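Local coordinates for protein oxidoreductase (Methanosarcina mazei, PDB 3KA7) that binds flavin-adenine dinucleotide and probably acts as an oxidoreductase of the flavin-containing amine oxidoreductase family, at residues 178-181 with 182-186. Sequence-based numbering, arbitrary orientation.
Sequences IIEN and MYRFG
Asn181 and Arg184, one turn apart near the end of helix 172-185, meet through a side-chain hydrogen bond: Arg184 NH1 donates to Asn181 OD1 at 2.8 Å, with an N-H...O angle of 156°. The oxygen lies in the guanidinium plane, yet the donor stands 40° out of the amide carbonyl plane, not on a lone pair. With CG anti to its carbonyl carbon (chi1 -70°) and the chain extended to NE, Arg184 brings its guanidinium alongside Glu180, whose CG sits over the centre of one face, 3.5 Å from Arg184 CZ. Glu180 turns its carboxylate elsewhere, to a salt bridge with Arg129, while Arg184 NH1 also pairs with Glu177. Phe185 lies alongside Asn181, its CE2 3.3 Å from Asn181 OD1. Replacing Asn181 with alanine is likely to leave Arg184 NH1 without this acceptor and the Gly405 carbonyl without its amide donor. Selenomethionine Met182 packs its CE 4.2 Å from Ile178 CG2. Gly186, just past the helix, has positive phi, and its N is hydrogen-bonded to Met182 O. The Ile178 side chain is about 11 Å from the bound FAD. Ile178 and Met182 both face helix 149-163, touching Leu163 and Phe158 respectively.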
ATOM      1  N   ILE A 178       1.487  10.906  -8.531  1.00  9.71           N
ATOM      2  CA  ILE A 178       1.524  10.751  -7.083  1.00 10.12           C
ATOM      3  C   ILE A 178       1.764  12.112  -6.421  1.00 10.11           C
ATOM      4  O   ILE A 178       1.109  12.481  -5.431  1.00 10.21           O
ATOM      5  CB  ILE A 178       2.606   9.729  -6.658  1.00  9.90           C
ATOM      6  CG1 ILE A 178       2.138   8.309  -7.010  1.00 11.30           C
ATOM      7  CG2 ILE A 178       2.905   9.858  -5.149  1.00 10.96           C
ATOM      8  CD1 ILE A 178       3.168   7.212  -6.766  1.00 12.59           C
ATOM      9  N   ILE A 179       2.707  12.868  -6.973  1.00  9.56           N
ATOM     10  CA  ILE A 179       2.999  14.187  -6.446  1.00  9.40           C
ATOM     11  C   ILE A 179       1.774  15.092  -6.563  1.00  9.95           C
ATOM     12  O   ILE A 179       1.471  15.856  -5.648  1.00  9.99           O
ATOM     13  CB  ILE A 179       4.216  14.792  -7.178  1.00  9.59           C
ATOM     14  CG1 ILE A 179       5.490  14.067  -6.731  1.00 10.54           C
ATOM     15  CG2 ILE A 179       4.341  16.289  -6.938  1.00  9.39           C
ATOM     16  CD1 ILE A 179       6.705  14.536  -7.454  1.00 11.00           C
ATOM     17  N   GLU A 180       1.071  15.020  -7.688  1.00 10.06           N
ATOM     18  CA  GLU A 180      -0.115  15.849  -7.870  1.00 11.13           C
ATOM     19  C   GLU A 180      -1.145  15.496  -6.803  1.00 11.26           C
ATOM     20  O   GLU A 180      -1.863  16.361  -6.310  1.00 11.71           O
ATOM     21  CB  GLU A 180      -0.712  15.690  -9.280  1.00 10.95           C
ATOM     22  CG  GLU A 180      -1.675  16.823  -9.652  1.00 14.05           C
ATOM     23  CD  GLU A 180      -1.013  18.211  -9.637  1.00 15.48           C
ATOM     24  OE1 GLU A 180       0.216  18.318  -9.863  1.00 15.81           O
ATOM     25  OE2 GLU A 180      -1.738  19.203  -9.413  1.00 18.03           O
ATOM     26  N   ASN A 181      -1.229  14.220  -6.449  1.00 11.62           N
ATOM     27  CA  ASN A 181      -2.149  13.815  -5.380  1.00 12.32           C
ATOM     28  C   ASN A 181      -1.766  14.323  -3.983  1.00 12.10           C
ATOM     29  O   ASN A 181      -2.642  14.498  -3.131  1.00 12.11           O
ATOM     30  CB  ASN A 181      -2.372  12.303  -5.396  1.00 12.16           C
ATOM     31  CG  ASN A 181      -3.256  11.879  -6.541  1.00 14.60           C
ATOM     32  OD1 ASN A 181      -4.078  12.666  -7.021  1.00 16.96           O
ATOM     33  ND2 ASN A 181      -3.111  10.642  -6.982  1.00 17.02           N
HETATM   34  N   MSE A 182      -0.476  14.553  -3.742  1.00 12.05           N
HETATM   35  CA  MSE A 182      -0.062  15.227  -2.513  1.00 12.27           C
HETATM   36  C   MSE A 182      -0.654  16.624  -2.465  1.00 12.55           C
HETATM   37  O   MSE A 182      -1.182  17.046  -1.430  1.00 12.38           O
HETATM   38  CB  MSE A 182       1.455  15.316  -2.409  1.00 13.09           C
HETATM   39  CG  MSE A 182       2.137  13.980  -2.417  1.00 13.65           C
HETATM   40 SE   MSE A 182       4.099  14.197  -2.357  1.00 20.34          SE
HETATM   41  CE  MSE A 182       4.510  12.310  -2.176  1.00 20.35           C
ATOM     42  N   TYR A 183      -0.589  17.344  -3.582  1.00 11.88           N
ATOM     43  CA  TYR A 183      -1.172  18.684  -3.616  1.00 12.41           C
ATOM     44  C   TYR A 183      -2.686  18.650  -3.445  1.00 12.66           C
ATOM     45  O   TYR A 183      -3.257  19.529  -2.793  1.00 13.17           O
ATOM     46  CB  TYR A 183      -0.843  19.396  -4.922  1.00 11.86           C
ATOM     47  CG  TYR A 183       0.596  19.798  -5.060  1.00 11.75           C
ATOM     48  CD1 TYR A 183       1.163  20.716  -4.195  1.00 12.83           C
ATOM     49  CD2 TYR A 183       1.385  19.284  -6.080  1.00 11.60           C
ATOM     50  CE1 TYR A 183       2.485  21.108  -4.337  1.00 14.36           C
ATOM     51  CE2 TYR A 183       2.710  19.659  -6.223  1.00 12.91           C
ATOM     52  CZ  TYR A 183       3.256  20.577  -5.351  1.00 13.80           C
ATOM     53  OH  TYR A 183       4.579  20.952  -5.491  1.00 13.62           O
ATOM     54  N   ARG A 184      -3.336  17.665  -4.064  1.00 13.15           N
ATOM     55  CA  ARG A 184      -4.792  17.562  -4.033  1.00 13.26           C
ATOM     56  C   ARG A 184      -5.325  17.159  -2.664  1.00 13.76           C
ATOM     57  O   ARG A 184      -6.344  17.699  -2.208  1.00 13.39           O
ATOM     58  CB  ARG A 184      -5.286  16.534  -5.051  1.00 13.23           C
ATOM     59  CG  ARG A 184      -5.142  16.940  -6.504  1.00 14.24           C
ATOM     60  CD  ARG A 184      -5.500  15.773  -7.403  1.00 16.63           C
ATOM     61  NE  ARG A 184      -5.411  16.133  -8.809  1.00 18.11           N
ATOM     62  CZ  ARG A 184      -4.898  15.347  -9.748  1.00 19.73           C
ATOM     63  NH1 ARG A 184      -4.415  14.150  -9.429  1.00 19.37           N
ATOM     64  NH2 ARG A 184      -4.861  15.764 -11.005  1.00 19.48           N
ATOM     65  N   PHE A 185      -4.647  16.201  -2.024  1.00 12.95           N
ATOM     66  CA  PHE A 185      -5.202  15.511  -0.855  1.00 14.42           C
ATOM     67  C   PHE A 185      -4.389  15.634   0.421  1.00 14.09           C
ATOM     68  O   PHE A 185      -4.886  15.302   1.493  1.00 15.34           O
ATOM     69  CB  PHE A 185      -5.403  14.020  -1.147  1.00 13.89           C
ATOM     70  CG  PHE A 185      -6.145  13.743  -2.413  1.00 15.46           C
ATOM     71  CD1 PHE A 185      -7.406  14.276  -2.621  1.00 17.29           C
ATOM     72  CD2 PHE A 185      -5.595  12.927  -3.386  1.00 16.71           C
ATOM     73  CE1 PHE A 185      -8.107  14.008  -3.793  1.00 18.57           C
ATOM     74  CE2 PHE A 185      -6.297  12.654  -4.563  1.00 17.24           C
ATOM     75  CZ  PHE A 185      -7.545  13.202  -4.765  1.00 18.29           C
ATOM     76  N   GLY A 186      -3.143  16.081   0.326  1.00 14.27           N
ATOM     77  CA  GLY A 186      -2.325  16.227   1.527  1.00 14.07           C
ATOM     78  C   GLY A 186      -1.506  15.001   1.899  1.00 14.29           C
ATOM     79  O   GLY A 186      -1.464  14.002   1.168  1.00 14.28           O
TER